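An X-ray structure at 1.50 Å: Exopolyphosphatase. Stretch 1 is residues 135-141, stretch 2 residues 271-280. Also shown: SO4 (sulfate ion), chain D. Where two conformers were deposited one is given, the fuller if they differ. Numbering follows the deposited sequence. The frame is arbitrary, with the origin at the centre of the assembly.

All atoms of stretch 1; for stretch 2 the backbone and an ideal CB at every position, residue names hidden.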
# COMPACT_ATOMS: atom_id res chain seq x y z
N ALA A 135 4.46 11.09 3.60
CA ALA A 135 4.05 9.71 3.67
C ALA A 135 4.01 9.10 2.29
O ALA A 135 3.61 9.77 1.34
CB ALA A 135 2.64 9.59 4.34
N MSE A 136 4.43 7.83 2.20
CA MSE A 136 4.44 7.12 0.93
C MSE A 136 3.86 5.71 1.06
O MSE A 136 4.19 4.97 1.99
CB MSE A 136 5.84 7.10 0.32
CG MSE A 136 6.84 6.41 1.08
SE MSE A 136 8.60 6.48 0.08
CE MSE A 136 8.33 5.49 -1.40
N ASP A 137 2.93 5.37 0.16
CA ASP A 137 2.28 4.08 0.12
C ASP A 137 2.65 3.40 -1.18
O ASP A 137 2.30 3.89 -2.24
CB ASP A 137 0.77 4.21 0.25
CG ASP A 137 0.08 2.85 0.30
OD1 ASP A 137 0.22 2.06 -0.66
OD2 ASP A 137 -0.56 2.56 1.34
N ILE A 138 3.45 2.34 -1.10
CA ILE A 138 3.85 1.57 -2.28
C ILE A 138 3.00 0.34 -2.44
O ILE A 138 2.92 -0.51 -1.52
CB ILE A 138 5.30 1.10 -2.19
CG1 ILE A 138 6.23 2.30 -2.08
CG2 ILE A 138 5.65 0.28 -3.43
CD1 ILE A 138 7.70 1.88 -1.81
N GLY A 139 2.30 0.27 -3.55
CA GLY A 139 1.49 -0.89 -3.87
C GLY A 139 1.97 -1.54 -5.16
O GLY A 139 2.99 -1.13 -5.71
N GLY A 140 1.26 -2.56 -5.65
CA GLY A 140 1.59 -3.14 -6.92
C GLY A 140 1.28 -2.32 -8.13
O GLY A 140 1.90 -2.48 -9.17
N GLY A 141 0.30 -1.42 -8.03
CA GLY A 141 -0.14 -0.64 -9.16
C GLY A 141 0.22 0.82 -9.10
O GLY A 141 0.63 1.40 -10.10
N UNK A 271 8.47 -10.53 -5.77
CA UNK A 271 8.74 -10.13 -7.14
C UNK A 271 9.08 -8.65 -7.30
O UNK A 271 9.94 -8.32 -8.13
CB UNK A 271 7.53 -10.47 -8.01
N UNK A 272 8.42 -7.78 -6.55
CA UNK A 272 8.58 -6.33 -6.74
C UNK A 272 9.40 -5.61 -5.66
O UNK A 272 9.70 -4.42 -5.83
CB UNK A 272 7.19 -5.69 -6.81
N UNK A 273 9.76 -6.29 -4.57
CA UNK A 273 10.35 -5.60 -3.42
C UNK A 273 11.67 -4.91 -3.71
O UNK A 273 11.97 -3.90 -3.07
CB UNK A 273 10.56 -6.60 -2.28
N UNK A 274 12.45 -5.43 -4.66
CA UNK A 274 13.73 -4.78 -4.97
C UNK A 274 13.52 -3.41 -5.69
O UNK A 274 14.12 -2.39 -5.31
CB UNK A 274 14.58 -5.71 -5.84
N UNK A 275 12.62 -3.35 -6.67
CA UNK A 275 12.31 -2.06 -7.26
C UNK A 275 11.66 -1.11 -6.27
O UNK A 275 11.90 0.10 -6.29
CB UNK A 275 11.40 -2.25 -8.47
N UNK A 276 10.86 -1.65 -5.35
CA UNK A 276 10.29 -0.85 -4.30
C UNK A 276 11.36 -0.23 -3.41
O UNK A 276 11.28 0.97 -3.09
CB UNK A 276 9.33 -1.70 -3.46
N UNK A 277 12.34 -1.04 -2.98
CA UNK A 277 13.42 -0.49 -2.13
C UNK A 277 14.26 0.55 -2.88
O UNK A 277 14.74 1.51 -2.28
CB UNK A 277 14.33 -1.62 -1.63
N UNK A 278 14.44 0.39 -4.20
CA UNK A 278 15.12 1.40 -5.01
C UNK A 278 14.33 2.70 -4.99
O UNK A 278 14.91 3.76 -4.93
CB UNK A 278 15.31 0.91 -6.45
N UNK A 279 13.01 2.62 -5.10
CA UNK A 279 12.16 3.84 -5.03
C UNK A 279 12.27 4.51 -3.67
O UNK A 279 12.37 5.73 -3.58
CB UNK A 279 10.70 3.50 -5.31
N UNK A 280 12.28 3.73 -2.60
CA UNK A 280 12.41 4.30 -1.25
C UNK A 280 13.76 5.02 -1.11
O UNK A 280 13.81 6.16 -0.61
CB UNK A 280 12.28 3.21 -0.19
S SO4 D . -2.03 -1.00 -4.92
O1 SO4 D . -1.16 -0.24 -5.86
O2 SO4 D . -1.49 -2.37 -4.67
O3 SO4 D . -2.08 -0.25 -3.65
O4 SO4 D . -3.31 -0.88 -5.59

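Stretch 2 is a helix that runs nearly antiparallel to the strand of stretch 1, their N-to-C directions 163° apart and their axes approaching to 10.5 Å. From the strand, Met136 and Ile138 point their side chains at the helix, while the glycines 139-141 offer only backbone. Apolar partners are therefore expected at the facing positions, in a pattern set by the helical repeat.

Position 271 lies beyond reach of stretch 1, so nothing visible restricts its side chain. It is Asp271, whose OD1 is hydrogen-bonded elsewhere in the structure.

At 272 the CA-to-CB bond points toward stretch 1, but the ideal CB has nothing of it within 5.5 Å. The register places this position against Gly140, with CA atoms 7.7 Å apart. A long, flexible, apolar chain could cross the gap, whereas a short one would leave it unfilled. The residue is Met272, present as selenomethionine. Its CE lies 3.6 Å from CG2 of Ile138 and 3.5 Å from O of Gly139, and its SE lies 3.8 Å from CA of Gly140. The selenium packs against the glycine backbone, whose N atoms at Gly140 and Gly141 each donate a hydrogen bond to the sulfate.

Positions 273, 274 and 275 all stand out of reach of stretch 1, and their helical backbone angles admit many residues. Each is a valine: Val273, Val274 and Val275. Their chi1 rotamers are p, t and m, respectively. The helix is kinked here, for N of 274 and 275 lacks a bond to the preceding turn.

At 276 the helix comes close. The CA of 276 is 7.2 Å from the CA of Ile138, and the ideal CB already lies 4.2 Å from CG2 of Ile138. A small apolar residue fits such a spacing well. Ala276 makes the contact with its single methyl, CB to Ile138 CG2 being 4.1 Å, and its backbone also takes part, with O 3.9 Å from Ile138 CD1.

Position 277 points away from stretch 1 and 278 is out of its reach, so stretch 1 selects nothing at either. They are Ile277 and Cys278.

At 279 the bond again points toward stretch 1, and the ideal CB sits 4.9 Å from Ile138 CD1 and 5.0 Å from Met136 CE. That leaves room for a medium-sized apolar side chain, such as leucine, methionine or isoleucine. Leu279 places CG 4.2 Å from CE of Met136 and CD2 4.5 Å from CD1 of Ile138.

Position 280 points sideways, yet its ideal CB is 4.7 Å from Met136 CE and 5.0 Å from Ile138 CD1. Leucine, isoleucine, valine or methionine could all reach these methyls. Ile280 has chi1 in m, and its CG1 comes 3.6 Å from Ile138 CD1 and 4.1 Å from Met136 CE. No hydrogen bond joins the stretches; the contact rests on apolar packing, with Ile138 at its centre.

Stretch 2, residues 271-280: DMVVVAICLI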
# COMPACT_ATOMS: atom_id res chain seq x y z
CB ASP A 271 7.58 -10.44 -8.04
CG ASP A 271 7.31 -11.92 -8.20
OD1 ASP A 271 8.22 -12.73 -7.94
OD2 ASP A 271 6.15 -12.23 -8.58
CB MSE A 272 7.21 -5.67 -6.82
CG MSE A 272 6.39 -5.84 -5.60
SE MSE A 272 4.93 -4.59 -5.73
CE MSE A 272 5.69 -3.14 -4.64
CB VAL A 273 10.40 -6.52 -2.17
CG1 VAL A 273 11.49 -7.55 -2.29
CG2 VAL A 273 10.51 -5.68 -0.89
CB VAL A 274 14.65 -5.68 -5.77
CG1 VAL A 274 16.03 -4.96 -5.94
CG2 VAL A 274 14.83 -7.06 -5.05
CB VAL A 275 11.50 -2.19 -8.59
CG1 VAL A 275 12.35 -2.91 -9.66
CG2 VAL A 275 10.16 -2.90 -8.41
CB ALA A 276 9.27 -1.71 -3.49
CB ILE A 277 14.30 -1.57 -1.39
CG1 ILE A 277 14.34 -1.25 0.13
CG2 ILE A 277 15.74 -1.48 -1.84
CD1 ILE A 277 14.61 -2.35 1.02
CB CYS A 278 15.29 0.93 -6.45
SG CYS A 278 16.56 -0.35 -6.58
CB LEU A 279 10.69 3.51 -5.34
CG LEU A 279 9.70 4.65 -5.29
CD1 LEU A 279 10.16 5.77 -6.24
CD2 LEU A 279 8.30 4.16 -5.61
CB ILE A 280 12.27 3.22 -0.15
CG1 ILE A 280 10.89 2.56 -0.20
CG2 ILE A 280 12.46 3.87 1.25
CD1 ILE A 280 10.79 1.25 0.67
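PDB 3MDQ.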